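Local atomic coordinates of Rho guanyl nucleotide exchange factor (Rom2), putative (Aspergillus fumigatus Af293, PDB entry 5O51), a protein that probably acts as a guanine-nucleotide exchange factor for Rho-type GTPases, the chain here being its C-terminal CNH beta-propeller domain. Residues Leu76-Ala81 with Phe116-Gly121; Arg124-Ser129 with Ile183-Ser188; Glu226-Ile231 with Ser245-Phe250; Asn271-Ala274 with Tyr279-Ala282. All blocks are in the same frame, centred on the assembly; numbering follows the deposited sequence.

Interaction 1. Residues Leu76-Ala81 with Phe116-Gly121; sequences LLLVLA and FKAGIG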
loop_
_atom_site.group_PDB
_atom_site.type_symbol
_atom_site.label_atom_id
_atom_site.label_comp_id
_atom_site.label_asym_id
_atom_site.label_seq_id
_atom_site.Cartn_x
_atom_site.Cartn_y
_atom_site.Cartn_z
ATOM N N LEU A 76 12.201 11.159 -7.582
ATOM C CA LEU A 76 12.524 9.730 -7.766
ATOM C C LEU A 76 11.270 8.870 -7.939
ATOM O O LEU A 76 10.271 8.965 -7.146
ATOM C CB LEU A 76 13.365 9.173 -6.605
ATOM C CG LEU A 76 14.747 9.772 -6.413
ATOM C CD1 LEU A 76 15.453 9.107 -5.237
ATOM C CD2 LEU A 76 15.593 9.688 -7.656
ATOM N N LEU A 77 11.318 8.030 -8.973
ATOM C CA LEU A 77 10.409 6.918 -9.126
ATOM C C LEU A 77 11.011 5.642 -8.495
ATOM O O LEU A 77 12.090 5.230 -8.843
ATOM C CB LEU A 77 10.075 6.713 -10.597
ATOM C CG LEU A 77 9.071 5.617 -10.913
ATOM C CD1 LEU A 77 7.649 6.017 -10.535
ATOM C CD2 LEU A 77 9.171 5.295 -12.416
ATOM N N LEU A 78 10.280 5.020 -7.569
ATOM C CA LEU A 78 10.678 3.752 -6.900
ATOM C C LEU A 78 9.909 2.532 -7.470
ATOM O O LEU A 78 8.630 2.518 -7.544
ATOM C CB LEU A 78 10.423 3.854 -5.419
ATOM C CG LEU A 78 11.023 5.084 -4.700
ATOM C CD1 LEU A 78 10.537 5.067 -3.255
ATOM C CD2 LEU A 78 12.550 5.005 -4.769
ATOM N N VAL A 79 10.678 1.536 -7.933
ATOM C CA VAL A 79 10.117 0.380 -8.658
ATOM C C VAL A 79 10.618 -0.956 -8.102
ATOM O O VAL A 79 11.809 -1.195 -8.077
ATOM C CB VAL A 79 10.486 0.481 -10.143
ATOM C CG1 VAL A 79 10.045 -0.754 -10.932
ATOM C CG2 VAL A 79 9.860 1.752 -10.735
ATOM N N LEU A 80 9.696 -1.842 -7.717
ATOM C CA LEU A 80 9.987 -3.209 -7.314
ATOM C C LEU A 80 9.576 -4.156 -8.475
ATOM O O LEU A 80 8.397 -4.297 -8.747
ATOM C CB LEU A 80 9.267 -3.565 -6.049
ATOM C CG LEU A 80 9.499 -4.981 -5.478
ATOM C CD1 LEU A 80 10.976 -5.221 -5.233
ATOM C CD2 LEU A 80 8.735 -5.190 -4.176
ATOM N N ALA A 81 10.578 -4.741 -9.186
ATOM C CA ALA A 81 10.400 -5.531 -10.424
ATOM C C ALA A 81 11.172 -6.842 -10.269
ATOM O O ALA A 81 12.406 -6.848 -10.074
ATOM C CB ALA A 81 10.909 -4.786 -11.634
ATOM N N PHE A 116 8.180 -2.886 -0.047
ATOM C CA PHE A 116 8.775 -1.682 0.475
ATOM C C PHE A 116 7.771 -0.627 0.938
ATOM O O PHE A 116 6.606 -0.680 0.591
ATOM C CB PHE A 116 9.745 -1.123 -0.532
ATOM C CG PHE A 116 9.123 -0.314 -1.661
ATOM C CD1 PHE A 116 8.922 1.056 -1.530
ATOM C CD2 PHE A 116 8.835 -0.914 -2.894
ATOM C CE1 PHE A 116 8.419 1.812 -2.583
ATOM C CE2 PHE A 116 8.340 -0.158 -3.950
ATOM C CZ PHE A 116 8.149 1.224 -3.793
ATOM N N LYS A 117 8.265 0.368 1.666
ATOM C CA LYS A 117 7.473 1.509 2.092
ATOM C C LYS A 117 8.326 2.798 2.207
ATOM O O LYS A 117 9.394 2.821 2.825
ATOM C CB LYS A 117 6.833 1.165 3.416
ATOM C CG LYS A 117 5.896 2.224 3.941
ATOM C CD LYS A 117 4.558 2.118 3.271
ATOM C CE LYS A 117 3.694 3.344 3.541
ATOM N NZ LYS A 117 3.636 3.683 4.986
ATOM N N ALA A 118 7.846 3.859 1.584
ATOM C CA ALA A 118 8.497 5.171 1.629
ATOM C C ALA A 118 7.613 6.095 2.401
ATOM O O ALA A 118 6.473 6.348 1.973
ATOM C CB ALA A 118 8.664 5.739 0.235
ATOM N N GLY A 119 8.131 6.616 3.511
ATOM C CA GLY A 119 7.426 7.638 4.273
ATOM C C GLY A 119 8.338 8.605 4.974
ATOM O O GLY A 119 9.551 8.383 5.079
ATOM N N ILE A 120 7.732 9.673 5.484
ATOM C CA ILE A 120 8.435 10.590 6.377
ATOM C C ILE A 120 8.601 9.876 7.728
ATOM O O ILE A 120 7.654 9.317 8.282
ATOM C CB ILE A 120 7.745 11.976 6.544
ATOM C CG1 ILE A 120 7.248 12.562 5.196
ATOM C CG2 ILE A 120 8.710 12.948 7.228
ATOM C CD1 ILE A 120 5.749 12.476 4.987
ATOM N N GLY A 121 9.817 9.879 8.234
ATOM C CA GLY A 121 10.149 9.142 9.433
ATOM C C GLY A 121 11.516 9.678 9.713
ATOM O O GLY A 121 12.424 9.567 8.876
#

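Interaction 2. Residues Arg124-Ser129 with Ile183-Ser188; sequences RHLVCS and IHFLRS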
loop_
_atom_site.group_PDB
_atom_site.type_symbol
_atom_site.label_atom_id
_atom_site.label_comp_id
_atom_site.label_asym_id
_atom_site.label_seq_id
_atom_site.Cartn_x
_atom_site.Cartn_y
_atom_site.Cartn_z
ATOM N N ARG A 124 15.815 12.988 8.538
ATOM C CA ARG A 124 15.618 12.894 7.070
ATOM C C ARG A 124 14.229 12.310 6.746
ATOM O O ARG A 124 13.322 12.355 7.589
ATOM C CB ARG A 124 16.752 12.110 6.376
ATOM C CG ARG A 124 18.073 12.871 6.298
ATOM C CD ARG A 124 18.834 12.774 7.604
ATOM N NE ARG A 124 19.040 11.364 7.959
ATOM C CZ ARG A 124 18.919 10.820 9.172
ATOM N NH1 ARG A 124 18.570 11.538 10.241
ATOM N NH2 ARG A 124 19.149 9.517 9.319
ATOM N N HIS A 125 14.023 11.827 5.523
ATOM C CA HIS A 125 12.889 10.946 5.280
ATOM C C HIS A 125 13.243 9.817 4.328
ATOM O O HIS A 125 14.198 9.923 3.620
ATOM C CB HIS A 125 11.631 11.727 4.919
ATOM C CG HIS A 125 11.697 12.511 3.647
ATOM N ND1 HIS A 125 11.827 11.915 2.412
ATOM C CD2 HIS A 125 11.510 13.835 3.411
ATOM C CE1 HIS A 125 11.743 12.843 1.475
ATOM N NE2 HIS A 125 11.549 14.016 2.055
ATOM N N LEU A 126 12.451 8.739 4.350
ATOM C CA LEU A 126 12.998 7.375 4.242
ATOM C C LEU A 126 12.313 6.407 3.288
ATOM O O LEU A 126 11.205 6.657 2.848
ATOM C CB LEU A 126 13.001 6.759 5.639
ATOM C CG LEU A 126 13.852 7.466 6.689
ATOM C CD1 LEU A 126 13.582 6.791 8.019
ATOM C CD2 LEU A 126 15.340 7.427 6.366
ATOM N N VAL A 127 13.026 5.324 2.967
ATOM C CA VAL A 127 12.541 4.189 2.174
ATOM C C VAL A 127 12.944 2.868 2.904
ATOM O O VAL A 127 14.100 2.696 3.161
ATOM C CB VAL A 127 13.198 4.191 0.764
ATOM C CG1 VAL A 127 12.707 3.040 -0.090
ATOM C CG2 VAL A 127 12.937 5.487 0.023
ATOM N N CYS A 128 12.006 1.966 3.226
ATOM C CA CYS A 128 12.342 0.633 3.801
ATOM C C CYS A 128 12.052 -0.444 2.820
ATOM O O CYS A 128 10.998 -0.419 2.197
ATOM C CB CYS A 128 11.543 0.256 5.042
ATOM S SG CYS A 128 11.239 1.631 6.116
ATOM N N SER A 129 12.959 -1.405 2.722
ATOM C CA SER A 129 12.743 -2.647 1.969
ATOM C C SER A 129 12.791 -3.849 2.900
ATOM O O SER A 129 13.660 -3.938 3.748
ATOM C CB SER A 129 13.809 -2.806 0.912
ATOM O OG SER A 129 15.055 -2.835 1.520
ATOM N N ILE A 183 4.263 -2.664 6.773
ATOM C CA ILE A 183 5.077 -1.732 7.545
ATOM C C ILE A 183 4.576 -0.274 7.544
ATOM O O ILE A 183 4.163 0.251 6.547
ATOM C CB ILE A 183 6.568 -1.853 7.101
ATOM C CG1 ILE A 183 7.501 -1.380 8.196
ATOM C CG2 ILE A 183 6.831 -1.104 5.794
ATOM C CD1 ILE A 183 8.923 -1.847 7.985
ATOM N N HIS A 184 4.647 0.384 8.685
ATOM C CA HIS A 184 4.075 1.723 8.894
ATOM C C HIS A 184 5.058 2.606 9.655
ATOM O O HIS A 184 5.763 2.141 10.559
ATOM C CB HIS A 184 2.729 1.618 9.669
ATOM C CG HIS A 184 1.748 0.702 9.001
ATOM N ND1 HIS A 184 0.862 1.142 8.044
ATOM C CD2 HIS A 184 1.611 -0.643 9.054
ATOM C CE1 HIS A 184 0.197 0.113 7.566
ATOM N NE2 HIS A 184 0.638 -0.984 8.156
ATOM N N PHE A 185 5.149 3.857 9.239
ATOM C CA PHE A 185 5.948 4.861 9.948
ATOM C C PHE A 185 5.084 5.480 11.012
ATOM O O PHE A 185 4.040 6.035 10.669
ATOM C CB PHE A 185 6.390 5.927 8.975
ATOM C CG PHE A 185 7.445 5.446 8.026
ATOM C CD1 PHE A 185 8.785 5.351 8.442
ATOM C CD2 PHE A 185 7.105 5.048 6.737
ATOM C CE1 PHE A 185 9.764 4.918 7.555
ATOM C CE2 PHE A 185 8.068 4.605 5.857
ATOM C CZ PHE A 185 9.397 4.542 6.257
ATOM N N LEU A 186 5.492 5.323 12.277
ATOM C CA LEU A 186 4.863 6.007 13.419
ATOM C C LEU A 186 5.888 6.877 14.125
ATOM O O LEU A 186 6.581 6.382 15.021
ATOM C CB LEU A 186 4.381 5.007 14.440
ATOM C CG LEU A 186 3.164 4.175 14.136
ATOM C CD1 LEU A 186 3.043 3.139 15.263
ATOM C CD2 LEU A 186 1.932 5.087 13.992
ATOM N N ARG A 187 5.987 8.142 13.699
ATOM C CA ARG A 187 6.885 9.161 14.292
ATOM C C ARG A 187 7.994 8.640 15.220
ATOM O O ARG A 187 7.776 8.482 16.427
ATOM C CB ARG A 187 6.058 10.195 15.054
ATOM C CG ARG A 187 5.067 9.610 16.052
ATOM C CD ARG A 187 4.362 10.712 16.827
ATOM N NE ARG A 187 4.981 10.971 18.118
ATOM C CZ ARG A 187 4.380 11.544 19.168
ATOM N NH1 ARG A 187 3.112 11.973 19.115
ATOM N NH2 ARG A 187 5.064 11.696 20.293
ATOM N N SER A 188 9.156 8.360 14.628
ATOM C CA SER A 188 10.387 7.910 15.316
ATOM C C SER A 188 10.490 6.418 15.393
ATOM O O SER A 188 11.535 5.889 15.799
ATOM C CB SER A 188 10.584 8.490 16.734
ATOM O OG SER A 188 10.490 9.901 16.741
#

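Interaction 3. Residues Glu226-Ile231 with Ser245-Phe250; sequences ENVKPI and SDFSFF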
loop_
_atom_site.group_PDB
_atom_site.type_symbol
_atom_site.label_atom_id
_atom_site.label_comp_id
_atom_site.label_asym_id
_atom_site.label_seq_id
_atom_site.Cartn_x
_atom_site.Cartn_y
_atom_site.Cartn_z
ATOM N N GLU A 226 -3.838 -16.676 17.270
ATOM C CA GLU A 226 -2.523 -16.830 16.591
ATOM C C GLU A 226 -2.512 -17.885 15.480
ATOM O O GLU A 226 -2.603 -19.067 15.804
ATOM C CB GLU A 226 -1.378 -17.090 17.597
ATOM C CG GLU A 226 -0.387 -15.935 17.770
ATOM C CD GLU A 226 -1.053 -14.577 17.978
ATOM O OE1 GLU A 226 -2.207 -14.516 18.468
ATOM O OE2 GLU A 226 -0.422 -13.560 17.640
ATOM N N ASN A 227 -2.383 -17.509 14.191
ATOM C CA ASN A 227 -1.814 -16.226 13.686
ATOM C C ASN A 227 -2.777 -15.146 13.213
ATOM O O ASN A 227 -3.969 -15.370 13.079
ATOM C CB ASN A 227 -0.869 -16.546 12.528
ATOM C CG ASN A 227 0.306 -17.372 12.975
ATOM O OD1 ASN A 227 0.568 -18.438 12.431
ATOM N ND2 ASN A 227 1.005 -16.894 14.003
ATOM N N VAL A 228 -2.216 -13.978 12.933
ATOM C CA VAL A 228 -2.975 -12.840 12.429
ATOM C C VAL A 228 -2.261 -12.166 11.271
ATOM O O VAL A 228 -1.024 -12.325 11.020
ATOM C CB VAL A 228 -3.274 -11.794 13.550
ATOM C CG1 VAL A 228 -4.203 -12.365 14.600
ATOM C CG2 VAL A 228 -2.009 -11.291 14.218
ATOM N N LYS A 229 -3.038 -11.366 10.554
ATOM C CA LYS A 229 -2.438 -10.576 9.505
ATOM C C LYS A 229 -2.808 -9.143 9.784
ATOM O O LYS A 229 -3.947 -8.748 9.502
ATOM C CB LYS A 229 -2.898 -11.010 8.147
ATOM C CG LYS A 229 -2.824 -12.491 7.864
ATOM C CD LYS A 229 -3.058 -12.725 6.371
ATOM C CE LYS A 229 -3.324 -14.185 6.056
ATOM N NZ LYS A 229 -2.136 -15.017 6.402
ATOM N N PRO A 230 -1.875 -8.384 10.387
ATOM C CA PRO A 230 -2.061 -6.971 10.583
ATOM C C PRO A 230 -1.723 -6.281 9.273
ATOM O O PRO A 230 -0.629 -6.476 8.728
ATOM C CB PRO A 230 -1.021 -6.602 11.648
ATOM C CG PRO A 230 -0.415 -7.905 12.081
ATOM C CD PRO A 230 -0.561 -8.805 10.925
ATOM N N ILE A 231 -2.650 -5.466 8.797
ATOM C CA ILE A 231 -2.561 -4.913 7.445
ATOM C C ILE A 231 -2.369 -3.406 7.473
ATOM O O ILE A 231 -1.594 -2.904 6.709
ATOM C CB ILE A 231 -3.831 -5.241 6.663
ATOM C CG1 ILE A 231 -4.130 -6.762 6.656
ATOM C CG2 ILE A 231 -3.776 -4.602 5.310
ATOM C CD1 ILE A 231 -3.070 -7.638 6.051
ATOM N N SER A 245 -6.802 -8.696 8.851
ATOM C CA SER A 245 -7.649 -9.435 7.934
ATOM C C SER A 245 -8.919 -9.914 8.635
ATOM O O SER A 245 -9.932 -10.064 7.991
ATOM C CB SER A 245 -6.933 -10.614 7.267
ATOM O OG SER A 245 -6.550 -11.578 8.266
ATOM N N ASP A 246 -8.906 -10.121 9.951
ATOM C CA ASP A 246 -10.080 -10.669 10.621
ATOM C C ASP A 246 -10.989 -9.651 11.292
ATOM O O ASP A 246 -12.191 -9.898 11.455
ATOM C CB ASP A 246 -9.661 -11.757 11.631
ATOM C CG ASP A 246 -9.190 -13.061 10.939
ATOM O OD1 ASP A 246 -9.764 -13.490 9.906
ATOM O OD2 ASP A 246 -8.196 -13.621 11.403
ATOM N N PHE A 247 -10.435 -8.505 11.675
ATOM C CA PHE A 247 -11.171 -7.578 12.477
ATOM C C PHE A 247 -10.558 -6.225 12.466
ATOM O O PHE A 247 -9.407 -6.087 12.131
ATOM C CB PHE A 247 -11.312 -8.072 13.936
ATOM C CG PHE A 247 -10.128 -8.861 14.443
ATOM C CD1 PHE A 247 -8.899 -8.258 14.627
ATOM C CD2 PHE A 247 -10.280 -10.206 14.808
ATOM C CE1 PHE A 247 -7.802 -9.009 15.065
ATOM C CE2 PHE A 247 -9.219 -10.955 15.285
ATOM C CZ PHE A 247 -7.970 -10.362 15.409
ATOM N N SER A 248 -11.363 -5.227 12.850
ATOM C CA SER A 248 -10.878 -3.885 13.084
ATOM C C SER A 248 -11.327 -3.393 14.424
ATOM O O SER A 248 -12.442 -3.698 14.839
ATOM C CB SER A 248 -11.301 -2.916 11.955
ATOM O OG SER A 248 -10.558 -3.201 10.790
ATOM N N PHE A 249 -10.457 -2.596 15.087
ATOM C CA PHE A 249 -10.859 -1.906 16.298
ATOM C C PHE A 249 -9.932 -0.720 16.642
ATOM O O PHE A 249 -8.850 -0.519 16.048
ATOM C CB PHE A 249 -10.883 -2.908 17.447
ATOM C CG PHE A 249 -9.550 -3.548 17.681
ATOM C CD1 PHE A 249 -9.178 -4.662 16.980
ATOM C CD2 PHE A 249 -8.644 -2.948 18.539
ATOM C CE1 PHE A 249 -7.919 -5.202 17.134
ATOM C CE2 PHE A 249 -7.407 -3.493 18.732
ATOM C CZ PHE A 249 -7.049 -4.633 18.047
ATOM N N PHE A 250 -10.345 0.061 17.639
ATOM C CA PHE A 250 -9.550 1.258 18.040
ATOM C C PHE A 250 -8.637 1.015 19.268
ATOM O O PHE A 250 -9.039 0.312 20.230
ATOM C CB PHE A 250 -10.488 2.384 18.383
ATOM C CG PHE A 250 -11.208 2.950 17.246
ATOM C CD1 PHE A 250 -10.617 3.932 16.464
ATOM C CD2 PHE A 250 -12.532 2.579 16.988
ATOM C CE1 PHE A 250 -11.283 4.456 15.384
ATOM C CE2 PHE A 250 -13.205 3.132 15.935
ATOM C CZ PHE A 250 -12.585 4.062 15.123
HETATM O O HOH W 1 -5.930 -11.398 10.948
#

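Interaction 4. Residues Asn271-Ala274 with Tyr279-Ala282; sequences NAFA and YILA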
loop_
_atom_site.group_PDB
_atom_site.type_symbol
_atom_site.label_atom_id
_atom_site.label_comp_id
_atom_site.label_asym_id
_atom_site.label_seq_id
_atom_site.Cartn_x
_atom_site.Cartn_y
_atom_site.Cartn_z
ATOM N N ASN A 271 -7.169 -7.841 2.203
ATOM C CA ASN A 271 -5.711 -7.665 2.099
ATOM C C ASN A 271 -5.374 -6.150 1.999
ATOM O O ASN A 271 -4.217 -5.800 1.864
ATOM C CB ASN A 271 -5.126 -8.473 0.894
ATOM C CG ASN A 271 -5.808 -8.144 -0.434
ATOM O OD1 ASN A 271 -6.117 -6.986 -0.704
ATOM N ND2 ASN A 271 -6.027 -9.140 -1.271
ATOM N N ALA A 272 -6.372 -5.259 2.001
ATOM C CA ALA A 272 -6.087 -3.798 1.957
ATOM C C ALA A 272 -7.252 -3.007 2.504
ATOM O O ALA A 272 -8.405 -3.522 2.509
ATOM C CB ALA A 272 -5.723 -3.368 0.520
ATOM N N PHE A 273 -6.968 -1.774 2.952
ATOM C CA PHE A 273 -7.957 -0.933 3.585
ATOM C C PHE A 273 -7.799 0.519 3.128
ATOM O O PHE A 273 -6.714 0.947 2.839
ATOM C CB PHE A 273 -7.765 -0.967 5.141
ATOM C CG PHE A 273 -8.142 -2.283 5.780
ATOM C CD1 PHE A 273 -7.240 -3.322 5.836
ATOM C CD2 PHE A 273 -9.412 -2.494 6.233
ATOM C CE1 PHE A 273 -7.597 -4.544 6.393
ATOM C CE2 PHE A 273 -9.797 -3.705 6.778
ATOM C CZ PHE A 273 -8.887 -4.727 6.854
ATOM N N ALA A 274 -8.892 1.262 3.110
ATOM C CA ALA A 274 -8.873 2.696 2.990
ATOM C C ALA A 274 -9.947 3.380 3.814
ATOM O O ALA A 274 -11.085 2.857 3.957
ATOM C CB ALA A 274 -9.062 3.063 1.551
ATOM N N TYR A 279 -16.622 6.541 6.064
ATOM C CA TYR A 279 -16.587 5.114 5.662
ATOM C C TYR A 279 -15.227 4.458 5.845
ATOM O O TYR A 279 -14.194 5.107 5.781
ATOM C CB TYR A 279 -17.074 4.940 4.259
ATOM C CG TYR A 279 -18.430 5.568 3.965
ATOM C CD1 TYR A 279 -19.600 5.066 4.538
ATOM C CD2 TYR A 279 -18.543 6.656 3.104
ATOM C CE1 TYR A 279 -20.821 5.618 4.260
ATOM C CE2 TYR A 279 -19.759 7.226 2.814
ATOM C CZ TYR A 279 -20.905 6.703 3.385
ATOM O OH TYR A 279 -22.143 7.262 3.116
ATOM N N ILE A 280 -15.241 3.148 6.124
ATOM C CA ILE A 280 -14.024 2.346 6.162
ATOM C C ILE A 280 -14.295 1.261 5.148
ATOM O O ILE A 280 -15.391 0.613 5.187
ATOM C CB ILE A 280 -13.648 1.887 7.586
ATOM C CG1 ILE A 280 -12.576 0.786 7.582
ATOM C CG2 ILE A 280 -14.832 1.393 8.388
ATOM C CD1 ILE A 280 -11.217 1.357 7.237
ATOM N N LEU A 281 -13.355 1.109 4.184
ATOM C CA LEU A 281 -13.519 0.165 3.079
ATOM C C LEU A 281 -12.482 -0.957 3.206
ATOM O O LEU A 281 -11.300 -0.684 3.336
ATOM C CB LEU A 281 -13.316 0.859 1.756
ATOM C CG LEU A 281 -14.386 1.907 1.327
ATOM C CD1 LEU A 281 -14.045 3.270 1.883
ATOM C CD2 LEU A 281 -14.510 2.041 -0.170
ATOM N N ALA A 282 -12.933 -2.206 3.208
ATOM C CA ALA A 282 -12.039 -3.391 3.239
ATOM C C ALA A 282 -12.028 -4.069 1.886
ATOM O O ALA A 282 -13.079 -4.506 1.436
ATOM C CB ALA A 282 -12.543 -4.358 4.299
#

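Interaction 1. Residues Leu76-Ala81 with Phe116-Gly121
The carbonyl oxygen of Phe-116 accepts a hydrogen bond from Gln-67 NE2, while the ring of the same residue reaches across to the side chains of Leu-78 and Leu-80. No hydrogen bond joins 76-81 to 116-121, so the contact is apolar. Leu-78 meets the phenyl group obliquely through two carbons: its CB lies 3.8 Å from Phe-116 CZ, and its CD1 lies 3.9 Å from Phe-116 CE1. Leu-80 comes to the edge of the ring instead, near its plane, with CB 4.1 Å from Phe-116 CE2. The ring gets there because Phe-116 CG sits between the backbone N and the carbonyl carbon (chi1 81°), which lifts it off its own strand toward the leucines. Farther along, Leu-78 CD1 also touches Ala-118 CB at 4.0 Å, so one leucine covers two alternate residues of the partner. The strand axes approach to 9.4 Å and run antiparallel at 168°; that spacing is too wide for backbone pairing and fits two sheets packed through their side chains. Strand 76-81 is second in its four-stranded sheet, and 115-120 is the first strand of the next, as in neighbouring propeller blades. Around them, Leu-71 and Val-127 pack on Leu-78, Leu-85 and Asp-69 touch Phe-116, and Lys-117, pointing away from the leucines, lies on Ile-183 and Phe-185 of strand 180-186.

Interaction 2. Residues Arg124-Ser129 with Ile183-Ser188
The ring of Phe-185 is the flat group of this contact, approached obliquely on opposite sides of its plane by Cys-128 SG and Leu-126 CB. The sulfur is 4.5 Å from the ring centroid and 58° off the ring normal, a sulfur-aromatic contact. Its nearest ring atom is CZ of Phe-185, at a close 3.4 Å from SG. Leu-126 CB is 4.2 Å from Phe-185 CE1, so the two groups lie near the CE1-CZ bond, one on each side of the ring plane. The sulfur is placed by a first torsion of -38° in Cys-128, which leaves SG beside the backbone N and turned toward the aromatic residue. With no hydrogen bond across, and strand axes 9.5 Å apart at their closest, the two strands belong to separate sheets. Here too the second strand of one four-stranded propeller blade, 125-132, packs on the first strand of the next, 180-186. At the other end of the contact Cys-128 CB meets Ile-183 CD1 at 4.5 Å, a looser touch. Leu-190 of the adjoining strand 189-194 lies against both Cys-128 and Phe-185. Leu-126 also packs on Val-141 within its own blade, whereas Val-127 points away from strand 180-186.

Interaction 3. Residues Glu226-Ile231 with Ser245-Phe250
Ser-245 and Lys-229 meet through backbone and side chain together. Ser-245 N donates to Lys-229 O at 2.9 Å. The serine OG, held between its backbone N and carbonyl carbon (chi1 64°), is turned alongside the lysine, 3.7 Å from Lys-229 CB. There Ser-245 OG and a water oxygen are hydrogen-bonded at 2.8 Å; the water accepts from Lys-229 N at 2.9 Å and donates a weak bond to Asp-246 OD2. The water thus links the two segments where their backbones part. Lys-229 runs extended past the serine, then bends at its last torsion, and its ammonium end turns from Ser-245. These residues lie where strands 230-236 and 239-244 of one propeller blade draw apart: the bond to Lys-229 O carries on the antiparallel pairing of Ile-231 with Asn-243, and the chain then turns into strand 247-251. Ile-231 CG1 reaches Ser-245 N at 4.0 Å. Phe-247 has an unusual first torsion of 34°, well short of staggered; its CZ comes to 4.3 Å from Val-228 CG1, which approaches the ring obliquely. The rings of Phe-221 and Tyr-244 meet that of Phe-247 edge-to-face.

Interaction 4. Residues Asn271-Ala274 with Tyr279-Ala282
Ala-274 and Leu-281 form an antiparallel hydrogen-bonded pair, with Ala-274 N donating to Leu-281 O at 3.1 Å and Leu-281 N to Ala-274 O at 2.9 Å, and next to it Phe-273 and Ala-282 make a non-hydrogen-bonded pair. Besides its N-H hydrogen bond, Leu-281 O takes a weaker CA-H contact from Phe-273 CA at 3.4 Å. The side chains of the two pairs point to opposite faces of the sheet. On one face, Phe-273 lays its ring obliquely against the neighbouring strand: CE2 is 3.8 Å from Ala-282 CB, and CD2 is 4.4 Å from Ile-280 CD1. The isoleucine reaches this far because CG1 extends anti to its backbone N (chi1 166°) before CD1 bends back, which also brings CD1 to 3.6 Å from Ala-274 O. Leu-281 CD1 comes equally near the same oxygen from the other face, so methyl groups flank the carbonyl that accepts the shorter bond. The strands form the first hairpin of a propeller blade, the innermost being 272-276; the hairpin begins with a classic bulge, where Asn-271 and Ala-272 together are opposite the single residue Phe-283. Trp-266 meets the ring of Phe-273 and touches Ile-280 and Ala-282. On the face of Ala-274, Met-309 and Ser-312 of the next blade's strand 307-312 pack against that alanine.

In the fold
Interactions 1 and 2 are consecutive blade-to-blade contacts, their centres 10 Å apart, joined where Lys-117 O and Cys-128 N come to 2.8 Å, a probable hydrogen bond between adjacent strands of one sheet. Interaction 2 reaches interaction 3 through His-184 NE2, weakly bonded to Ile-231 O, though their centres are 21 Å apart. Interactions 3 and 4 are contacts within successive blades; Ile-231 CG2 packs 3.7 Å from Phe-273 CD1. Interactions 1 and 4 lie on opposite sides of the chain centre, about 21 Å apart between centres. Together they sample five of seven four-stranded sheets; strand 8-12 closes the ring by pairing with 327-333.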